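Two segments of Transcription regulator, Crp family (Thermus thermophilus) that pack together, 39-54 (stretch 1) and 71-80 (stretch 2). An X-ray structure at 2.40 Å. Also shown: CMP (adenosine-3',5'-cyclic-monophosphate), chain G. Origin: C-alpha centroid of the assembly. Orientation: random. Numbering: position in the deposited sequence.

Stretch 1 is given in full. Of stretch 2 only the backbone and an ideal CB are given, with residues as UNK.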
# COMPACT_ATOMS: atom_id res chain seq x y z
N LEU B 39 15.29 -14.23 13.21
CA LEU B 39 15.78 -13.22 14.14
C LEU B 39 16.77 -12.36 13.36
O LEU B 39 17.66 -12.89 12.70
CB LEU B 39 16.48 -13.90 15.33
CG LEU B 39 17.09 -13.05 16.46
CD1 LEU B 39 17.02 -13.81 17.77
CD2 LEU B 39 18.54 -12.67 16.16
N GLY B 40 16.62 -11.04 13.42
CA GLY B 40 17.52 -10.16 12.70
C GLY B 40 18.19 -9.12 13.57
O GLY B 40 17.56 -8.52 14.44
N GLN B 41 19.48 -8.89 13.35
CA GLN B 41 20.22 -7.94 14.17
C GLN B 41 21.05 -6.95 13.35
O GLN B 41 21.88 -6.24 13.90
CB GLN B 41 21.07 -8.67 15.21
CG GLN B 41 20.23 -9.37 16.27
CD GLN B 41 21.05 -9.94 17.42
OE1 GLN B 41 22.28 -9.91 17.41
NE2 GLN B 41 20.36 -10.44 18.44
N ALA B 42 20.80 -6.90 12.04
CA ALA B 42 21.57 -6.04 11.16
C ALA B 42 20.83 -5.64 9.89
O ALA B 42 19.97 -6.39 9.39
CB ALA B 42 22.89 -6.71 10.79
N LEU B 43 21.16 -4.46 9.36
CA LEU B 43 20.71 -4.07 8.02
C LEU B 43 21.88 -4.22 7.07
O LEU B 43 23.02 -4.40 7.49
CB LEU B 43 20.17 -2.64 8.00
CG LEU B 43 21.06 -1.48 8.47
CD1 LEU B 43 22.05 -1.00 7.39
CD2 LEU B 43 20.20 -0.32 8.95
N TYR B 44 21.61 -4.13 5.77
CA TYR B 44 22.64 -4.32 4.78
C TYR B 44 22.56 -3.28 3.67
O TYR B 44 21.47 -2.94 3.19
CB TYR B 44 22.56 -5.73 4.15
CG TYR B 44 22.61 -6.89 5.12
CD1 TYR B 44 21.46 -7.39 5.69
CD2 TYR B 44 23.82 -7.49 5.44
CE1 TYR B 44 21.49 -8.46 6.57
CE2 TYR B 44 23.87 -8.57 6.33
CZ TYR B 44 22.70 -9.04 6.89
OH TYR B 44 22.73 -10.11 7.77
N LEU B 45 23.73 -2.78 3.27
CA LEU B 45 23.89 -2.05 2.03
C LEU B 45 24.47 -3.02 1.01
O LEU B 45 25.28 -3.87 1.35
CB LEU B 45 24.88 -0.90 2.23
CG LEU B 45 24.36 0.54 2.28
CD1 LEU B 45 22.87 0.60 2.63
CD2 LEU B 45 25.18 1.34 3.27
N VAL B 46 24.04 -2.90 -0.24
CA VAL B 46 24.62 -3.70 -1.31
C VAL B 46 25.84 -2.98 -1.89
O VAL B 46 25.72 -1.88 -2.44
CB VAL B 46 23.61 -4.00 -2.44
CG1 VAL B 46 24.32 -4.61 -3.65
CG2 VAL B 46 22.50 -4.91 -1.93
N ALA B 47 27.01 -3.59 -1.74
CA ALA B 47 28.23 -3.04 -2.32
C ALA B 47 28.39 -3.47 -3.79
O ALA B 47 28.80 -2.68 -4.64
CB ALA B 47 29.43 -3.47 -1.51
N SER B 48 28.06 -4.72 -4.08
CA SER B 48 28.09 -5.25 -5.44
C SER B 48 27.17 -6.47 -5.53
O SER B 48 26.97 -7.16 -4.54
CB SER B 48 29.50 -5.65 -5.82
OG SER B 48 29.86 -6.85 -5.16
N GLY B 49 26.64 -6.73 -6.72
CA GLY B 49 25.77 -7.87 -6.93
C GLY B 49 24.31 -7.47 -7.00
O GLY B 49 23.99 -6.31 -7.29
N LYS B 50 23.43 -8.42 -6.71
CA LYS B 50 21.99 -8.19 -6.81
C LYS B 50 21.24 -9.03 -5.78
O LYS B 50 21.51 -10.23 -5.62
CB LYS B 50 21.50 -8.50 -8.23
CG LYS B 50 20.07 -8.09 -8.52
CD LYS B 50 19.68 -8.36 -10.00
CE LYS B 50 20.26 -7.29 -10.94
NZ LYS B 50 20.52 -7.82 -12.32
N VAL B 51 20.30 -8.40 -5.09
CA VAL B 51 19.54 -9.09 -4.06
C VAL B 51 18.05 -9.09 -4.37
O VAL B 51 17.52 -8.08 -4.80
CB VAL B 51 19.80 -8.44 -2.69
CG1 VAL B 51 18.82 -8.96 -1.64
CG2 VAL B 51 21.24 -8.68 -2.26
N ARG B 52 17.37 -10.21 -4.18
CA ARG B 52 15.92 -10.22 -4.30
C ARG B 52 15.24 -10.41 -2.94
O ARG B 52 15.59 -11.31 -2.18
CB ARG B 52 15.43 -11.28 -5.28
CG ARG B 52 13.92 -11.31 -5.40
CD ARG B 52 13.46 -12.24 -6.51
NE ARG B 52 13.63 -13.63 -6.12
CZ ARG B 52 12.65 -14.44 -5.74
NH1 ARG B 52 11.39 -13.99 -5.70
NH2 ARG B 52 12.92 -15.70 -5.40
N LEU B 53 14.26 -9.55 -2.68
CA LEU B 53 13.39 -9.66 -1.51
C LEU B 53 12.02 -10.21 -1.90
O LEU B 53 11.47 -9.84 -2.94
CB LEU B 53 13.18 -8.29 -0.89
CG LEU B 53 14.44 -7.50 -0.53
CD1 LEU B 53 14.07 -6.06 -0.19
CD2 LEU B 53 15.17 -8.16 0.63
N PHE B 54 11.47 -11.08 -1.06
CA PHE B 54 10.15 -11.66 -1.31
C PHE B 54 9.50 -12.15 -0.02
O PHE B 54 10.18 -12.50 0.94
CB PHE B 54 10.21 -12.80 -2.33
CG PHE B 54 11.06 -13.99 -1.88
CD1 PHE B 54 12.43 -14.02 -2.14
CD2 PHE B 54 10.48 -15.08 -1.24
CE1 PHE B 54 13.22 -15.13 -1.74
CE2 PHE B 54 11.25 -16.18 -0.85
CZ PHE B 54 12.62 -16.20 -1.10
N UNK B 71 24.32 0.15 -3.71
CA UNK B 71 23.90 1.38 -3.08
C UNK B 71 22.57 1.29 -2.37
O UNK B 71 22.18 2.20 -1.64
CB UNK B 71 23.84 2.49 -4.13
N UNK B 72 21.87 0.18 -2.58
CA UNK B 72 20.53 0.04 -2.03
C UNK B 72 20.53 -0.70 -0.70
O UNK B 72 21.43 -1.51 -0.43
CB UNK B 72 19.63 -0.69 -3.03
N UNK B 73 19.51 -0.44 0.11
CA UNK B 73 19.46 -0.90 1.49
C UNK B 73 18.33 -1.90 1.76
O UNK B 73 17.24 -1.78 1.20
CB UNK B 73 19.31 0.30 2.42
N UNK B 74 18.58 -2.88 2.64
CA UNK B 74 17.52 -3.76 3.13
C UNK B 74 17.79 -4.32 4.53
O UNK B 74 18.93 -4.32 4.98
CB UNK B 74 17.33 -4.92 2.15
N UNK B 75 16.74 -4.80 5.19
CA UNK B 75 16.85 -5.42 6.50
C UNK B 75 16.85 -4.43 7.66
O UNK B 75 17.31 -4.74 8.77
CB UNK B 75 18.13 -6.26 6.56
N UNK B 76 16.32 -3.24 7.41
CA UNK B 76 16.35 -2.18 8.41
C UNK B 76 15.24 -2.32 9.47
O UNK B 76 15.33 -1.74 10.54
CB UNK B 76 16.23 -0.82 7.71
N UNK B 77 14.22 -3.10 9.17
CA UNK B 77 13.09 -3.21 10.09
C UNK B 77 13.43 -4.02 11.34
O UNK B 77 13.18 -3.57 12.46
CB UNK B 77 11.90 -3.85 9.37
N UNK B 78 14.02 -5.20 11.16
CA UNK B 78 14.43 -6.01 12.30
C UNK B 78 15.52 -5.29 13.09
O UNK B 78 15.57 -5.36 14.31
CB UNK B 78 14.92 -7.38 11.84
N UNK B 79 16.37 -4.55 12.37
CA UNK B 79 17.36 -3.70 13.01
C UNK B 79 16.72 -2.68 13.96
O UNK B 79 17.22 -2.43 15.06
CB UNK B 79 18.19 -2.98 11.94
N UNK B 80 15.61 -2.11 13.52
CA UNK B 80 14.96 -1.03 14.25
C UNK B 80 14.08 -1.52 15.39
O UNK B 80 14.19 -1.00 16.50
CB UNK B 80 14.12 -0.19 13.29
P CMP G . 13.58 -6.61 7.51
O1P CMP G . 14.67 -6.54 8.54
O2P CMP G . 12.14 -6.63 7.97
O5' CMP G . 13.84 -7.84 6.50
C5' CMP G . 13.30 -7.85 5.18
C4' CMP G . 13.48 -6.49 4.59
O4' CMP G . 12.74 -6.32 3.37
C3' CMP G . 12.94 -5.38 5.44
O3' CMP G . 13.68 -5.22 6.63
C2' CMP G . 13.00 -4.22 4.46
O2' CMP G . 14.33 -3.79 4.25
C1' CMP G . 12.52 -4.93 3.18
N9 CMP G . 11.10 -4.69 2.93
C8 CMP G . 10.06 -5.05 3.72
N7 CMP G . 8.90 -4.62 3.16
C5 CMP G . 9.19 -3.98 2.01
C6 CMP G . 8.44 -3.30 0.92
N6 CMP G . 7.08 -3.22 0.98
N1 CMP G . 9.15 -2.77 -0.11
C2 CMP G . 10.49 -2.84 -0.16
N3 CMP G . 11.24 -3.46 0.79
C4 CMP G . 10.65 -4.03 1.87

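Position 71 enters the contact through its backbone: its N donates to Val-46 O at 2.8 Å. CA-to-CB points away from stretch 1, but phi is +91°, which favours glycine. The residue is Gly-71.

At position 72 the backbone O accepts from Val-46 N at 3.0 Å, while CA-to-CB points away from stretch 1. A polar or charged side chain would suit, and the deposited Glu-72 makes no close side-chain contact across the pair.

Position 73 is an extended strand residue paired with Leu-45, and its ideal CB lies 3.6 Å from Leu-45 CD1, on the same face of the sheet. Leucine, isoleucine, valine or methionine would all continue this apolar patch. It is Leu-73.

Position 74 pairs with Tyr-44 through two hydrogen bonds, Tyr-44 N to the position's O at 2.8 Å and its N to Tyr-44 O at 2.9 Å. CB lies on the face of the sheet that carries the Tyr-44 side chain, 4.2 Å from Leu-53 CD1, and Val-46 and Val-51 point toward this stretch. A large apolar side chain, aromatic or a long aliphatic one, would suit the space among them. The residue is Phe-74. Its ring is sandwiched between Val-51 CG1, 4.2 Å from the ring centroid over one face, and Tyr-44 CB, 4.0 Å from the centroid over the opposite face. Val-46 CG2 meets the ring edge, 3.7 Å from Phe-74 CE1.

At position 75 phi is +84°, which favours glycine. An ideal CB would point toward stretch 1, 3.4 Å from Ala-42 O and 3.6 Å from Tyr-44 CD1, a close fit but not a clash. Gly-75 is found; its N donates to CMP O2' at 2.8 Å.

Position 76 points sideways, its CB 4.2 Å from Leu-43 CD2, with the ribose hydroxyl O2' of CMP nearby. An aliphatic or an acceptor-bearing side chain could serve. Glu-76 OE1 accepts a very short 2.5 Å hydrogen bond from CMP O2'.

Position 77 points away from stretch 1, which sets no demand; it is Met-77.

Position 78 points toward Gly-40, its CB 3.9 Å from Gly-40 O, so a small residue fits best. Ser-78 is present; a water donates to both Gly-40 O (3.0 Å) and Ser-78 O (2.8 Å), and Ser-78 N binds CMP O1P at 3.0 Å.

Position 79 points sideways, its CB 4.2 Å from Leu-43 N, and an aliphatic side chain could reach the Leu-43 side chain. Leu-79 does so, CD2 lying 3.5 Å from Leu-43 CD2. Position 80 again points away, and is Leu-80.

Stretch 2 (71-80) GELFGEMSLL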
# COMPACT_ATOMS: atom_id res chain seq x y z
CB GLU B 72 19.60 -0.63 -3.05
CG GLU B 72 19.08 0.34 -4.13
CD GLU B 72 18.28 -0.36 -5.22
OE1 GLU B 72 18.89 -1.12 -6.02
OE2 GLU B 72 17.04 -0.16 -5.28
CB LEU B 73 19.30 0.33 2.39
CG LEU B 73 19.15 0.17 3.90
CD1 LEU B 73 19.82 1.36 4.57
CD2 LEU B 73 17.70 0.12 4.31
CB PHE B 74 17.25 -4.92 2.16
CG PHE B 74 18.43 -5.84 1.97
CD1 PHE B 74 19.47 -5.50 1.11
CD2 PHE B 74 18.49 -7.06 2.64
CE1 PHE B 74 20.56 -6.36 0.93
CE2 PHE B 74 19.57 -7.92 2.47
CZ PHE B 74 20.60 -7.57 1.60
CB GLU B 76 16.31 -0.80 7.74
CG GLU B 76 14.95 -0.40 7.15
CD GLU B 76 14.53 -1.22 5.92
OE1 GLU B 76 15.39 -1.78 5.20
OE2 GLU B 76 13.30 -1.30 5.66
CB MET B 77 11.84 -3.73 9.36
CG MET B 77 11.35 -2.74 8.28
SD MET B 77 10.29 -3.40 6.93
CE MET B 77 8.93 -4.13 7.82
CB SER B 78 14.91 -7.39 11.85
OG SER B 78 13.86 -8.10 11.22
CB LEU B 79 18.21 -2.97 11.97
CG LEU B 79 19.21 -2.03 12.66
CD1 LEU B 79 20.65 -2.50 12.44
CD2 LEU B 79 19.02 -0.58 12.24
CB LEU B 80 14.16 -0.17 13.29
CG LEU B 80 15.00 0.73 12.38
CD1 LEU B 80 14.16 1.22 11.21
CD2 LEU B 80 15.59 1.91 13.19
O HOH W 1 17.69 -5.97 16.06
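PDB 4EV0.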